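Local coordinates for protein 'Carboxyl esterase 2 (Tuber melanosporum Mel28, PDB 5MIF) that probably hydrolyses carboxylic esters, as a fungal member of an archaea-like family of carboxylesterases with the alpha/beta hydrolase fold, at residues 154-159 / 249-254; 94-99 / 140-145; 36-41 / 326-331. All coordinates share one frame; numbering follows the deposited sequence.

In the fold
Near the start of the modelled chain, the first turn of helix 37-47 opens contact 3, and that contact closes only when the chain reaches 326-331, the turn that leads into the last helix, 329-345. Nearly the whole molecule lies inside this loop, and contacts 1 and 2 are both nested in it. Contact 2 comes first: strand 90-97 is joined to strand 142-147 once the chain has made strand 109-115 and helix 129-139. It closes before contact 1 opens at 154-159, just ahead of helix 158-173, to be closed by the end of helix 241-251. Contacts 1 and 3 lie on opposite sides of the chain's centre, their own centres about 33 Å apart.

Contact 1: 154-159 / 249-254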
ATOM      1  N   VAL A 154     -33.993   8.556  -6.054  1.00 38.68           N
ATOM      2  CA  VAL A 154     -33.965   7.497  -7.055  1.00 37.90           C
ATOM      3  C   VAL A 154     -33.483   6.212  -6.396  1.00 36.53           C
ATOM      4  O   VAL A 154     -33.139   6.205  -5.214  1.00 37.41           O
ATOM      5  CB  VAL A 154     -33.050   7.841  -8.240  1.00 37.45           C
ATOM      6  CG1 VAL A 154     -33.565   9.069  -8.983  1.00 35.60           C
ATOM      7  CG2 VAL A 154     -31.599   8.028  -7.758  1.00 31.87           C
ATOM      8  N   ALA A 155     -33.489   5.118  -7.149  1.00 36.12           N
ATOM      9  CA  ALA A 155     -32.946   3.862  -6.656  1.00 34.87           C
ATOM     10  C   ALA A 155     -32.128   3.182  -7.739  1.00 36.32           C
ATOM     11  O   ALA A 155     -32.153   3.595  -8.908  1.00 36.96           O
ATOM     12  CB  ALA A 155     -34.068   2.938  -6.191  1.00 35.00           C
ATOM     13  N   TYR A 156     -31.414   2.131  -7.355  1.00 35.42           N
ATOM     14  CA  TYR A 156     -30.763   1.269  -8.332  1.00 38.21           C
ATOM     15  C   TYR A 156     -31.743   0.956  -9.455  1.00 38.84           C
ATOM     16  O   TYR A 156     -32.913   0.684  -9.187  1.00 38.59           O
ATOM     17  CB  TYR A 156     -30.289  -0.023  -7.668  1.00 39.91           C
ATOM     18  CG  TYR A 156     -29.887  -1.091  -8.658  1.00 41.51           C
ATOM     19  CD1 TYR A 156     -28.615  -1.100  -9.215  1.00 36.64           C
ATOM     20  CD2 TYR A 156     -30.786  -2.080  -9.041  1.00 38.36           C
ATOM     21  CE1 TYR A 156     -28.251  -2.049 -10.133  1.00 40.03           C
ATOM     22  CE2 TYR A 156     -30.430  -3.043  -9.958  1.00 43.27           C
ATOM     23  CZ  TYR A 156     -29.154  -3.028 -10.495  1.00 41.11           C
ATOM     24  OH  TYR A 156     -28.778  -3.971 -11.412  1.00 40.24           O
ATOM     25  N   PRO A 157     -31.280   0.966 -10.716  1.00 38.52           N
ATOM     26  CA  PRO A 157     -29.937   1.213 -11.253  1.00 38.09           C
ATOM     27  C   PRO A 157     -29.724   2.635 -11.758  1.00 35.97           C
ATOM     28  O   PRO A 157     -28.847   2.862 -12.593  1.00 38.37           O
ATOM     29  CB  PRO A 157     -29.870   0.232 -12.427  1.00 38.37           C
ATOM     30  CG  PRO A 157     -31.274   0.290 -12.978  1.00 43.56           C
ATOM     31  CD  PRO A 157     -32.196   0.497 -11.775  1.00 36.98           C
ATOM     32  N   VAL A 158     -30.529   3.581 -11.292  1.00 37.12           N
ATOM     33  CA  VAL A 158     -30.461   4.926 -11.837  1.00 33.54           C
ATOM     34  C   VAL A 158     -29.118   5.637 -11.537  1.00 34.36           C
ATOM     35  O   VAL A 158     -28.530   6.217 -12.449  1.00 34.90           O
ATOM     36  CB  VAL A 158     -31.678   5.771 -11.354  1.00 36.81           C
ATOM     37  CG1 VAL A 158     -31.519   7.235 -11.734  1.00 33.12           C
ATOM     38  CG2 VAL A 158     -32.961   5.208 -11.970  1.00 34.90           C
ATOM     39  N   PRO A 159     -28.619   5.589 -10.281  1.00 36.62           N
ATOM     40  CA  PRO A 159     -27.303   6.224 -10.083  1.00 34.07           C
ATOM     41  C   PRO A 159     -26.200   5.563 -10.940  1.00 38.84           C
ATOM     42  O   PRO A 159     -25.326   6.270 -11.470  1.00 36.33           O
ATOM     43  CB  PRO A 159     -27.037   6.041  -8.587  1.00 36.52           C
ATOM     44  CG  PRO A 159     -28.437   5.892  -7.965  1.00 34.97           C
ATOM     45  CD  PRO A 159     -29.199   5.104  -9.007  1.00 35.64           C
ATOM     46  N   SER A 249     -31.054  -1.067   1.606  1.00 48.22           N
ATOM     47  CA  SER A 249     -32.517  -1.079   1.530  1.00 50.94           C
ATOM     48  C   SER A 249     -33.053   0.157   0.806  1.00 46.89           C
ATOM     49  O   SER A 249     -34.132   0.106   0.225  1.00 49.78           O
ATOM     50  CB  SER A 249     -33.143  -1.193   2.930  1.00 46.85           C
ATOM     51  OG  SER A 249     -33.088   0.041   3.621  1.00 52.12           O
ATOM     52  N   LEU A 250     -32.310   1.263   0.833  1.00 47.11           N
ATOM     53  CA  LEU A 250     -32.723   2.452   0.087  1.00 44.87           C
ATOM     54  C   LEU A 250     -32.286   2.396  -1.372  1.00 46.28           C
ATOM     55  O   LEU A 250     -33.005   2.867  -2.259  1.00 42.19           O
ATOM     56  CB  LEU A 250     -32.173   3.729   0.723  1.00 47.39           C
ATOM     57  CG  LEU A 250     -32.672   4.067   2.125  1.00 52.34           C
ATOM     58  CD1 LEU A 250     -32.327   5.504   2.463  1.00 48.08           C
ATOM     59  CD2 LEU A 250     -34.165   3.823   2.217  1.00 49.63           C
ATOM     60  N   PHE A 251     -31.107   1.825  -1.615  1.00 43.48           N
ATOM     61  CA  PHE A 251     -30.527   1.775  -2.956  1.00 40.82           C
ATOM     62  C   PHE A 251     -31.110   0.607  -3.757  1.00 38.35           C
ATOM     63  O   PHE A 251     -31.471   0.761  -4.917  1.00 40.16           O
ATOM     64  CB  PHE A 251     -28.994   1.669  -2.850  1.00 36.95           C
ATOM     65  CG  PHE A 251     -28.289   1.529  -4.165  1.00 38.43           C
ATOM     66  CD1 PHE A 251     -28.344   2.549  -5.112  1.00 37.63           C
ATOM     67  CD2 PHE A 251     -27.516   0.403  -4.436  1.00 36.38           C
ATOM     68  CE1 PHE A 251     -27.673   2.439  -6.319  1.00 34.77           C
ATOM     69  CE2 PHE A 251     -26.841   0.283  -5.642  1.00 37.88           C
ATOM     70  CZ  PHE A 251     -26.912   1.305  -6.585  1.00 35.02           C
ATOM     71  N   THR A 252     -31.237  -0.548  -3.109  1.00 41.10           N
ATOM     72  CA  THR A 252     -31.852  -1.725  -3.715  1.00 41.57           C
ATOM     73  C   THR A 252     -32.972  -2.250  -2.803  1.00 45.81           C
ATOM     74  O   THR A 252     -32.799  -3.268  -2.131  1.00 43.78           O
ATOM     75  CB  THR A 252     -30.824  -2.857  -3.964  1.00 41.96           C
ATOM     76  OG1 THR A 252     -30.014  -3.033  -2.789  1.00 42.42           O
ATOM     77  CG2 THR A 252     -29.919  -2.525  -5.143  1.00 42.36           C
ATOM     78  N   PRO A 253     -34.119  -1.538  -2.767  1.00 44.81           N
ATOM     79  CA  PRO A 253     -35.257  -1.936  -1.927  1.00 49.39           C
ATOM     80  C   PRO A 253     -35.781  -3.336  -2.261  1.00 45.23           C
ATOM     81  O   PRO A 253     -36.283  -4.020  -1.378  1.00 47.53           O
ATOM     82  CB  PRO A 253     -36.313  -0.861  -2.224  1.00 44.69           C
ATOM     83  CG  PRO A 253     -35.872  -0.204  -3.498  1.00 44.69           C
ATOM     84  CD  PRO A 253     -34.380  -0.273  -3.479  1.00 36.92           C
ATOM     85  N   ASP A 254     -35.671  -3.748  -3.520  1.00 47.32           N
ATOM     86  CA  ASP A 254     -36.021  -5.110  -3.913  1.00 46.81           C
ATOM     87  C   ASP A 254     -34.783  -6.005  -3.787  1.00 50.70           C
ATOM     88  O   ASP A 254     -33.849  -5.876  -4.572  1.00 50.16           O
ATOM     89  CB  ASP A 254     -36.571  -5.136  -5.346  1.00 45.30           C
ATOM     90  CG  ASP A 254     -37.000  -6.533  -5.799  1.00 45.50           C
ATOM     91  OD1 ASP A 254     -36.861  -7.502  -5.028  1.00 50.73           O
ATOM     92  OD2 ASP A 254     -37.446  -6.666  -6.957  1.00 47.37           O
TER
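Tyr156 and Phe251 carry this contact, through one backbone bond and through their side chains. The hydrogen bond runs from Tyr156 N to Phe251 O at 2.8 Å, with an angle of 151° at the hydrogen. Since Thr252 is the first residue to leave helix 241-251, the bond ties a carbonyl at the helix's C-terminal end to the loop that leads through the cis-proline Pro157, at the N-cap, into helix 158-173 of the alpha/beta hydrolase fold. Among the aromatic contacts, Tyr156 CB sits over the centre of the Phe251 ring in a CH-pi contact, 3.8 Å from the centroid. The Tyr156 ring, its CG anti to the backbone N (chi1 167°), turns an edge to the same ring as an offset edge-to-face pair, planes at 72°, and its OH is held by Glu260. The remaining contacts are van der Waals: Pro159 CG reaches the rim of the Phe251 ring in its plane, 3.9 Å from CE1; Thr252 CG2 packs 3.6 Å from Tyr156 CB; and Ala155 CB lies 3.6 Å from Phe251 O. An alanine in place of Phe251 would probably leave a gap beneath Tyr156 CB and beside Pro159, and take from Trp120 its stacking partner.

Contact 2: 94-99 / 140-145; sequences LYKPVS and GAAVFF
Tyr95 turns its CG anti to the carbonyl carbon (chi1 -56°) and Phe145 sets its own anti to the backbone N, and the two side chains end up side by side, pointing the same way, with Tyr95 CE2 3.7 Å from Phe145 CB. They belong to the antiparallel part of the central sheet of the alpha/beta hydrolase fold, where strand 90-97 lies beside strand 142-147; the short segments run at 169° to each other. Tyr95 and Val143 form a hydrogen-bonded pair: Tyr95 N gives to Val143 O at 2.7 Å in a nearly straight bond (175°), and Val143 N returns one to Tyr95 O at the same length. Their side chains share a face of the sheet, Tyr95 CD2 lying 4.2 Å from Val143 CG1, and helix 129-139 covers them with Ile136. Leu94 and Phe144, a non-hydrogen-bonded pair, occupy the opposite face, with Leu94 CD1 at the edge of the Phe144 ring. Lys96 uses only its aliphatic part here, CG against Ala142 CB, while NZ goes to Leu177 O. At the end of the pairing the Pro97 ring lies against the backbone of 140-141, with CD 3.6 Å from Ala141 O and CG 3.7 Å from Gly140 O.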
ATOM      1  N   LEU A  94     -16.039  19.295 -13.340  1.00 42.84           N
ATOM      2  CA  LEU A  94     -14.712  19.002 -13.880  1.00 41.92           C
ATOM      3  C   LEU A  94     -13.670  19.842 -13.152  1.00 42.19           C
ATOM      4  O   LEU A  94     -13.662  21.063 -13.265  1.00 43.04           O
ATOM      5  CB  LEU A  94     -14.645  19.271 -15.383  1.00 40.23           C
ATOM      6  CG  LEU A  94     -13.302  18.959 -16.072  1.00 41.52           C
ATOM      7  CD1 LEU A  94     -13.000  17.460 -16.010  1.00 41.45           C
ATOM      8  CD2 LEU A  94     -13.286  19.448 -17.512  1.00 43.08           C
ATOM      9  N   TYR A  95     -12.802  19.182 -12.395  1.00 38.77           N
ATOM     10  CA  TYR A  95     -11.736  19.878 -11.688  1.00 39.95           C
ATOM     11  C   TYR A  95     -10.403  19.686 -12.399  1.00 44.52           C
ATOM     12  O   TYR A  95     -10.022  18.552 -12.692  1.00 44.89           O
ATOM     13  CB  TYR A  95     -11.620  19.389 -10.256  1.00 36.58           C
ATOM     14  CG  TYR A  95     -12.885  19.476  -9.431  1.00 40.85           C
ATOM     15  CD1 TYR A  95     -13.421  20.710  -9.045  1.00 38.50           C
ATOM     16  CD2 TYR A  95     -13.506  18.322  -8.979  1.00 37.36           C
ATOM     17  CE1 TYR A  95     -14.568  20.772  -8.244  1.00 39.06           C
ATOM     18  CE2 TYR A  95     -14.638  18.368  -8.198  1.00 40.45           C
ATOM     19  CZ  TYR A  95     -15.168  19.584  -7.830  1.00 44.46           C
ATOM     20  OH  TYR A  95     -16.295  19.572  -7.040  1.00 42.44           O
ATOM     21  N   LYS A  96      -9.715  20.791 -12.691  1.00 42.59           N
ATOM     22  CA  LYS A  96      -8.410  20.753 -13.368  1.00 46.35           C
ATOM     23  C   LYS A  96      -7.316  21.459 -12.582  1.00 42.02           C
ATOM     24  O   LYS A  96      -7.530  22.552 -12.078  1.00 46.96           O
ATOM     25  CB  LYS A  96      -8.499  21.394 -14.756  1.00 41.49           C
ATOM     26  CG  LYS A  96      -9.524  20.786 -15.674  1.00 44.92           C
ATOM     27  CD  LYS A  96      -9.304  21.247 -17.103  1.00 49.78           C
ATOM     28  CE  LYS A  96     -10.010  22.571 -17.326  1.00 50.34           C
ATOM     29  NZ  LYS A  96      -9.689  23.154 -18.644  1.00 56.90           N
ATOM     30  N   PRO A  97      -6.138  20.834 -12.470  1.00 41.78           N
ATOM     31  CA  PRO A  97      -5.012  21.546 -11.856  1.00 45.19           C
ATOM     32  C   PRO A  97      -4.622  22.806 -12.658  1.00 39.61           C
ATOM     33  O   PRO A  97      -4.841  22.884 -13.866  1.00 43.93           O
ATOM     34  CB  PRO A  97      -3.881  20.519 -11.905  1.00 44.74           C
ATOM     35  CG  PRO A  97      -4.230  19.643 -13.076  1.00 44.19           C
ATOM     36  CD  PRO A  97      -5.733  19.544 -13.058  1.00 43.84           C
ATOM     37  N   VAL A  98      -4.051  23.786 -11.976  1.00 45.62           N
ATOM     38  CA  VAL A  98      -3.615  25.030 -12.608  1.00 54.77           C
ATOM     39  C   VAL A  98      -2.386  24.777 -13.496  1.00 55.61           C
ATOM     40  O   VAL A  98      -1.706  23.765 -13.341  1.00 54.49           O
ATOM     41  CB  VAL A  98      -3.270  26.099 -11.552  1.00 55.35           C
ATOM     42  CG1 VAL A  98      -4.444  26.307 -10.632  1.00 52.46           C
ATOM     43  CG2 VAL A  98      -2.074  25.651 -10.735  1.00 60.13           C
ATOM     44  N   SER A  99      -2.106  25.684 -14.429  1.00 63.22           N
ATOM     45  CA  SER A  99      -0.951  25.530 -15.322  1.00 65.29           C
ATOM     46  C   SER A  99       0.381  25.938 -14.683  1.00 64.49           C
ATOM     47  O   SER A  99       0.438  26.361 -13.524  1.00 64.58           O
ATOM     48  CB  SER A  99      -1.164  26.347 -16.593  1.00 66.49           C
ATOM     49  OG  SER A  99      -2.403  26.025 -17.193  1.00 72.08           O
ATOM     50  N   GLY A 140      -1.825  14.854 -10.675  1.00 41.31           N
ATOM     51  CA  GLY A 140      -1.636  15.841 -11.727  1.00 40.95           C
ATOM     52  C   GLY A 140      -2.708  15.756 -12.807  1.00 44.75           C
ATOM     53  O   GLY A 140      -2.631  16.437 -13.829  1.00 47.35           O
ATOM     54  N   ALA A 141      -3.727  14.935 -12.570  1.00 42.83           N
ATOM     55  CA  ALA A 141      -4.802  14.767 -13.535  1.00 41.74           C
ATOM     56  C   ALA A 141      -6.014  15.624 -13.178  1.00 40.72           C
ATOM     57  O   ALA A 141      -6.165  16.076 -12.036  1.00 36.63           O
ATOM     58  CB  ALA A 141      -5.216  13.301 -13.628  1.00 36.98           C
ATOM     59  N   ALA A 142      -6.880  15.818 -14.166  1.00 40.00           N
ATOM     60  CA  ALA A 142      -8.199  16.388 -13.921  1.00 42.26           C
ATOM     61  C   ALA A 142      -9.078  15.354 -13.218  1.00 43.93           C
ATOM     62  O   ALA A 142      -8.863  14.140 -13.367  1.00 38.21           O
ATOM     63  CB  ALA A 142      -8.843  16.832 -15.223  1.00 39.94           C
ATOM     64  N   VAL A 143     -10.074  15.836 -12.468  1.00 42.73           N
ATOM     65  CA  VAL A 143     -11.047  14.960 -11.813  1.00 36.89           C
ATOM     66  C   VAL A 143     -12.454  15.306 -12.318  1.00 41.96           C
ATOM     67  O   VAL A 143     -12.894  16.459 -12.245  1.00 38.26           O
ATOM     68  CB  VAL A 143     -11.005  15.090 -10.280  1.00 37.86           C
ATOM     69  CG1 VAL A 143     -12.192  14.347  -9.647  1.00 35.68           C
ATOM     70  CG2 VAL A 143      -9.683  14.557  -9.730  1.00 39.72           C
ATOM     71  N   PHE A 144     -13.126  14.294 -12.861  1.00 36.11           N
ATOM     72  CA  PHE A 144     -14.491  14.393 -13.357  1.00 36.45           C
ATOM     73  C   PHE A 144     -15.367  13.787 -12.278  1.00 38.21           C
ATOM     74  O   PHE A 144     -15.525  12.564 -12.192  1.00 37.71           O
ATOM     75  CB  PHE A 144     -14.609  13.658 -14.702  1.00 36.73           C
ATOM     76  CG  PHE A 144     -15.970  13.722 -15.348  1.00 38.75           C
ATOM     77  CD1 PHE A 144     -16.418  14.884 -15.960  1.00 38.25           C
ATOM     78  CD2 PHE A 144     -16.765  12.591 -15.414  1.00 35.92           C
ATOM     79  CE1 PHE A 144     -17.658  14.927 -16.582  1.00 37.17           C
ATOM     80  CE2 PHE A 144     -18.001  12.627 -16.035  1.00 38.65           C
ATOM     81  CZ  PHE A 144     -18.453  13.798 -16.615  1.00 36.79           C
ATOM     82  N   PHE A 145     -15.892  14.648 -11.416  1.00 35.22           N
ATOM     83  CA  PHE A 145     -16.615  14.208 -10.227  1.00 35.21           C
ATOM     84  C   PHE A 145     -18.120  14.170 -10.522  1.00 42.06           C
ATOM     85  O   PHE A 145     -18.751  15.214 -10.742  1.00 40.76           O
ATOM     86  CB  PHE A 145     -16.300  15.150  -9.063  1.00 38.45           C
ATOM     87  CG  PHE A 145     -16.878  14.724  -7.747  1.00 36.22           C
ATOM     88  CD1 PHE A 145     -18.163  15.114  -7.377  1.00 37.95           C
ATOM     89  CD2 PHE A 145     -16.135  13.972  -6.868  1.00 35.82           C
ATOM     90  CE1 PHE A 145     -18.701  14.738  -6.151  1.00 37.20           C
ATOM     91  CE2 PHE A 145     -16.664  13.583  -5.633  1.00 40.29           C
ATOM     92  CZ  PHE A 145     -17.949  13.974  -5.270  1.00 36.12           C
TER

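Contact 3: 36-41 / 326-331; sequences DPITQA and SEAPGA
Ala328 presses its methyl group against the carboxylate of Asp36, the N-cap of helix 37-47, whose carboxylate accepts from two amides of the first turn, one of them weakly. The contact sets the first modelled helix against the N-cap of the last one, 329-345, on a side of the subunit that the second subunit also reaches. Followed outward, Asp36 begins with CB directed toward 326-331, and CG stands between the backbone N and the carbonyl carbon (chi1 76°), which brings the carboxylate back over the first turn of its own helix. CG itself lies 4.1 Å from Ala328 CB. At the tip, OD1 is 3.9 Å from that methyl and takes a hydrogen bond of 2.7 Å from Thr39 OG1, on its syn side. OD2 comes nearer to the methyl, 3.7 Å from Ala328 CB, and accepts from Thr39 N at 3.2 Å, a donor well above the carboxylate plane, and more weakly from Ile38 N. The two Thr39 bonds, one to each oxygen, probably fix the rotation of the group, with the weak bond from Ile38 N added, and the amides at the helix start would probably favour its charged form. Ile38 completes the apolar side, packing its CB against Ala328 CB. From the second subunit, Arg306 packs on Ile38 and its NH2 bonds to Glu327 O, while Gln301 lies on Asp36. Beyond its branch, the Ile38 side chain reaches out to CD1, which stops 4.0 Å from Ala328 CA.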
ATOM      1  N   ASP A  36      -4.777   2.328  15.203  1.00 51.26           N
ATOM      2  CA  ASP A  36      -3.774   3.350  15.505  1.00 52.16           C
ATOM      3  C   ASP A  36      -4.443   4.474  16.311  1.00 55.92           C
ATOM      4  O   ASP A  36      -5.651   4.675  16.193  1.00 52.12           O
ATOM      5  CB  ASP A  36      -3.133   3.898  14.221  1.00 44.95           C
ATOM      6  CG  ASP A  36      -4.038   4.867  13.473  1.00 53.12           C
ATOM      7  OD1 ASP A  36      -4.775   4.436  12.552  1.00 48.11           O
ATOM      8  OD2 ASP A  36      -3.997   6.077  13.802  1.00 54.04           O
ATOM      9  N   PRO A  37      -3.665   5.214  17.127  1.00 58.13           N
ATOM     10  CA  PRO A  37      -4.204   6.258  18.019  1.00 52.07           C
ATOM     11  C   PRO A  37      -5.105   7.306  17.358  1.00 55.44           C
ATOM     12  O   PRO A  37      -6.112   7.682  17.961  1.00 57.94           O
ATOM     13  CB  PRO A  37      -2.939   6.917  18.573  1.00 54.44           C
ATOM     14  CG  PRO A  37      -1.949   5.807  18.615  1.00 52.07           C
ATOM     15  CD  PRO A  37      -2.227   4.983  17.375  1.00 53.80           C
ATOM     16  N   ILE A  38      -4.753   7.790  16.173  1.00 51.31           N
ATOM     17  CA  ILE A  38      -5.563   8.811  15.518  1.00 52.41           C
ATOM     18  C   ILE A  38      -6.937   8.274  15.135  1.00 53.97           C
ATOM     19  O   ILE A  38      -7.955   8.951  15.314  1.00 52.35           O
ATOM     20  CB  ILE A  38      -4.884   9.366  14.254  1.00 51.34           C
ATOM     21  CG1 ILE A  38      -3.615  10.129  14.619  1.00 49.46           C
ATOM     22  CG2 ILE A  38      -5.818  10.304  13.513  1.00 48.43           C
ATOM     23  CD1 ILE A  38      -2.937  10.759  13.424  1.00 50.79           C
ATOM     24  N   THR A  39      -6.947   7.065  14.585  1.00 52.73           N
ATOM     25  CA  THR A  39      -8.176   6.401  14.177  1.00 52.47           C
ATOM     26  C   THR A  39      -9.019   6.014  15.392  1.00 54.90           C
ATOM     27  O   THR A  39     -10.246   6.129  15.379  1.00 58.15           O
ATOM     28  CB  THR A  39      -7.873   5.162  13.323  1.00 49.00           C
ATOM     29  OG1 THR A  39      -7.196   5.577  12.127  1.00 52.67           O
ATOM     30  CG2 THR A  39      -9.168   4.446  12.936  1.00 47.62           C
ATOM     31  N   GLN A  40      -8.345   5.544  16.433  1.00 53.12           N
ATOM     32  CA  GLN A  40      -8.984   5.203  17.694  1.00 55.90           C
ATOM     33  C   GLN A  40      -9.642   6.433  18.320  1.00 55.04           C
ATOM     34  O   GLN A  40     -10.759   6.357  18.806  1.00 58.02           O
ATOM     35  CB  GLN A  40      -7.960   4.603  18.654  1.00 55.15           C
ATOM     36  CG  GLN A  40      -8.543   4.086  19.942  1.00 58.43           C
ATOM     37  CD  GLN A  40      -9.509   2.955  19.695  1.00 55.98           C
ATOM     38  OE1 GLN A  40      -9.126   1.889  19.218  1.00 57.62           O
ATOM     39  NE2 GLN A  40     -10.770   3.177  20.025  1.00 59.13           N
ATOM     40  N   ALA A  41      -8.943   7.563  18.293  1.00 56.08           N
ATOM     41  CA  ALA A  41      -9.475   8.823  18.812  1.00 55.73           C
ATOM     42  C   ALA A  41     -10.725   9.245  18.059  1.00 57.97           C
ATOM     43  O   ALA A  41     -11.698   9.705  18.654  1.00 59.40           O
ATOM     44  CB  ALA A  41      -8.426   9.915  18.732  1.00 50.97           C
ATOM     45  N   SER A 326      -7.754  10.475   7.363  1.00 49.61           N
ATOM     46  CA  SER A 326      -6.887  10.485   6.200  1.00 45.40           C
ATOM     47  C   SER A 326      -5.469  10.939   6.525  1.00 50.05           C
ATOM     48  O   SER A 326      -4.563  10.767   5.703  1.00 47.15           O
ATOM     49  CB  SER A 326      -7.502  11.364   5.102  1.00 46.61           C
ATOM     50  OG  SER A 326      -7.303  12.749   5.349  1.00 51.54           O
ATOM     51  N   GLU A 327      -5.259  11.496   7.717  1.00 48.56           N
ATOM     52  CA  GLU A 327      -3.928  11.983   8.089  1.00 49.30           C
ATOM     53  C   GLU A 327      -3.124  10.969   8.905  1.00 49.87           C
ATOM     54  O   GLU A 327      -1.946  11.196   9.183  1.00 47.56           O
ATOM     55  CB  GLU A 327      -4.031  13.304   8.857  1.00 52.25           C
ATOM     56  CG  GLU A 327      -4.554  14.462   8.000  1.00 57.94           C
ATOM     57  CD  GLU A 327      -3.633  14.821   6.826  1.00 61.38           C
ATOM     58  OE1 GLU A 327      -2.404  14.609   6.917  1.00 62.51           O
ATOM     59  OE2 GLU A 327      -4.148  15.307   5.797  1.00 63.73           O
ATOM     60  N   ALA A 328      -3.766   9.875   9.311  1.00 45.90           N
ATOM     61  CA  ALA A 328      -3.072   8.763   9.948  1.00 45.51           C
ATOM     62  C   ALA A 328      -2.093   8.152   8.933  1.00 43.97           C
ATOM     63  O   ALA A 328      -2.330   8.229   7.725  1.00 43.80           O
ATOM     64  CB  ALA A 328      -4.079   7.715  10.467  1.00 42.12           C
ATOM     65  N   PRO A 329      -0.982   7.566   9.418  1.00 47.21           N
ATOM     66  CA  PRO A 329       0.122   7.135   8.542  1.00 42.50           C
ATOM     67  C   PRO A 329      -0.310   6.212   7.403  1.00 40.24           C
ATOM     68  O   PRO A 329      -0.038   6.527   6.248  1.00 39.24           O
ATOM     69  CB  PRO A 329       1.059   6.391   9.498  1.00 39.19           C
ATOM     70  CG  PRO A 329       0.787   6.980  10.833  1.00 42.92           C
ATOM     71  CD  PRO A 329      -0.660   7.389  10.848  1.00 44.78           C
ATOM     72  N   GLY A 330      -0.985   5.110   7.725  1.00 41.98           N
ATOM     73  CA  GLY A 330      -1.422   4.156   6.719  1.00 41.48           C
ATOM     74  C   GLY A 330      -2.365   4.745   5.689  1.00 39.78           C
ATOM     75  O   GLY A 330      -2.205   4.535   4.486  1.00 42.39           O
ATOM     76  N   ALA A 331      -3.356   5.486   6.161  1.00 42.22           N
ATOM     77  CA  ALA A 331      -4.305   6.159   5.280  1.00 42.82           C
ATOM     78  C   ALA A 331      -3.595   7.173   4.377  1.00 43.07           C
ATOM     79  O   ALA A 331      -3.797   7.204   3.167  1.00 42.00           O
ATOM     80  CB  ALA A 331      -5.384   6.846   6.098  1.00 40.69           C
TER